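Local coordinates for uncharacterized protein (Pyrococcus furiosus, PDB 4XM2) that is of unknown function but probably is a zinc-dependent deacetylase that removes N-acetyl groups from amino sugars by hydrolysis, at residues Ile37-Asp42 with Phe137-Trp142. Residues are numbered along the deposited sequence; the frame is centred on the assembly and turned at random.
Sequences IEPHPD and FAPDPW. With ZN (zinc ion), chain J.
Ile37 has CG1 anti to its carbonyl carbon (chi1 -62°), which sets CG1 beside its backbone N and close to Phe137 O. Ile37 CB comes nearest, 3.5 Å from Phe137 O. The same carbonyl takes the one hydrogen bond between the segments, from Ile37 N to Phe137 O at 2.7 Å. The bond is nearly straight, 170° at the hydrogen, with the donor tilted 19° from the carbonyl plane. Ile37 CB also meets Ala138 CB at 4.4 Å. Further on, Pro139 has no N-H to continue the pairing. Pro139 CD instead lies 3.7 Å from Ile37 O, an oxygen that Tyr190 OH reaches by a hydrogen bond. Pro39 CG then meets Pro139 CG at 3.8 Å, the two rings reaching toward each other. Here the two segments diverge.

Past Pro39, His40 has CG anti to its carbonyl carbon, beside the backbone N, and this brings its ring to the zinc ion. His40 ND1 binds the zinc ion at 2.2 Å, while NE2 is hydrogen-bonded to Asp150, which probably fixes the ring's rotation. Asp43, His151 and two waters complete the metal shell. One of these waters donates to Asp42 OD1 at 2.7 Å. In segment 137-142, Asp140 OD1 accepts from Trp142 N in an Asx turn.

Strands 33-38 and 135-139 are parallel neighbours in the central sheet of a Rossmann-like fold. The zinc site at their C-terminal ends, with its His-Pro-Asp-Asp sequence, is characteristic of the GlcNAc-PI de-N-acetylase family.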
# COMPACT_ATOMS: atom_id res chain seq x y z
N ILE D 37 -10.18 23.11 -7.27
CA ILE D 37 -9.20 22.00 -7.12
C ILE D 37 -8.81 21.51 -8.52
O ILE D 37 -9.70 21.14 -9.26
CB ILE D 37 -9.82 20.84 -6.27
CG1 ILE D 37 -10.14 21.37 -4.87
CG2 ILE D 37 -8.91 19.70 -6.22
CD1 ILE D 37 -10.89 20.45 -3.94
N GLU D 38 -7.53 21.56 -8.91
CA GLU D 38 -7.11 21.07 -10.21
C GLU D 38 -6.14 19.90 -10.09
O GLU D 38 -5.33 19.86 -9.15
CB GLU D 38 -6.50 22.17 -11.11
CG GLU D 38 -5.37 22.95 -10.50
CD GLU D 38 -4.74 23.95 -11.46
OE1 GLU D 38 -5.33 24.20 -12.53
OE2 GLU D 38 -3.66 24.48 -11.14
N PRO D 39 -6.22 18.93 -11.02
CA PRO D 39 -5.26 17.77 -11.00
C PRO D 39 -3.84 18.15 -11.40
O PRO D 39 -2.88 17.61 -10.83
CB PRO D 39 -5.84 16.81 -12.03
CG PRO D 39 -7.33 17.28 -12.22
CD PRO D 39 -7.36 18.73 -11.95
N HIS D 40 -3.71 19.05 -12.37
CA HIS D 40 -2.40 19.50 -12.86
C HIS D 40 -2.42 21.02 -13.00
O HIS D 40 -3.49 21.59 -13.00
CB HIS D 40 -2.09 18.91 -14.25
CG HIS D 40 -2.13 17.42 -14.28
ND1 HIS D 40 -3.16 16.73 -14.86
CD2 HIS D 40 -1.31 16.50 -13.72
CE1 HIS D 40 -2.95 15.43 -14.70
NE2 HIS D 40 -1.84 15.26 -13.99
N PRO D 41 -1.24 21.64 -13.12
CA PRO D 41 -1.12 23.03 -13.58
C PRO D 41 -1.70 23.19 -14.97
O PRO D 41 -1.15 22.61 -15.94
CB PRO D 41 0.40 23.27 -13.67
CG PRO D 41 1.01 22.18 -12.77
CD PRO D 41 0.07 21.01 -12.89
N ASP D 42 -2.77 23.98 -15.06
CA ASP D 42 -3.49 24.25 -16.31
C ASP D 42 -4.92 23.76 -16.34
O ASP D 42 -5.68 24.18 -17.21
CB ASP D 42 -2.71 23.87 -17.60
CG ASP D 42 -2.84 22.35 -18.00
OD1 ASP D 42 -3.70 21.62 -17.47
OD2 ASP D 42 -2.06 21.90 -18.90
N PHE D 137 -14.86 23.80 -6.41
CA PHE D 137 -14.88 23.32 -7.77
C PHE D 137 -13.86 22.19 -8.00
O PHE D 137 -12.69 22.28 -7.55
CB PHE D 137 -14.59 24.48 -8.74
CG PHE D 137 -15.71 25.51 -8.84
CD1 PHE D 137 -16.65 25.43 -9.84
CD2 PHE D 137 -15.81 26.55 -7.90
CE1 PHE D 137 -17.68 26.35 -9.92
CE2 PHE D 137 -16.84 27.47 -7.96
CZ PHE D 137 -17.77 27.39 -8.99
N ALA D 138 -14.31 21.17 -8.76
CA ALA D 138 -13.49 19.97 -9.06
C ALA D 138 -13.98 19.20 -10.29
O ALA D 138 -15.15 19.26 -10.60
CB ALA D 138 -13.49 19.01 -7.84
N PRO D 139 -13.08 18.41 -10.94
CA PRO D 139 -13.48 17.57 -12.09
C PRO D 139 -14.54 16.56 -11.74
O PRO D 139 -14.58 16.11 -10.62
CB PRO D 139 -12.18 16.86 -12.46
CG PRO D 139 -11.10 17.77 -11.92
CD PRO D 139 -11.64 18.30 -10.67
N ASP D 140 -15.44 16.29 -12.66
CA ASP D 140 -16.40 15.22 -12.56
C ASP D 140 -15.61 13.92 -12.57
O ASP D 140 -14.99 13.63 -13.55
CB ASP D 140 -17.32 15.24 -13.79
CG ASP D 140 -18.64 14.54 -13.56
OD1 ASP D 140 -18.62 13.48 -12.90
OD2 ASP D 140 -19.71 15.00 -14.06
N PRO D 141 -15.63 13.14 -11.48
CA PRO D 141 -14.81 11.93 -11.63
C PRO D 141 -15.48 10.90 -12.54
O PRO D 141 -14.82 10.00 -13.04
CB PRO D 141 -14.63 11.39 -10.20
CG PRO D 141 -15.84 12.00 -9.43
CD PRO D 141 -16.10 13.34 -10.11
N TRP D 142 -16.77 11.10 -12.83
CA TRP D 142 -17.49 10.18 -13.67
C TRP D 142 -17.52 10.60 -15.12
O TRP D 142 -18.28 10.03 -15.89
CB TRP D 142 -18.94 10.04 -13.18
CG TRP D 142 -19.03 9.58 -11.77
CD1 TRP D 142 -18.83 8.32 -11.30
CD2 TRP D 142 -19.31 10.39 -10.63
NE1 TRP D 142 -19.01 8.27 -9.95
CE2 TRP D 142 -19.30 9.52 -9.50
CE3 TRP D 142 -19.59 11.76 -10.45
CZ2 TRP D 142 -19.53 9.97 -8.20
CZ3 TRP D 142 -19.83 12.22 -9.13
CH2 TRP D 142 -19.81 11.32 -8.03
ZN ZN J . -4.78 17.51 -16.10
O HOH W 1 -3.78 18.97 -17.66
O HOH W 2 -3.93 16.68 -17.85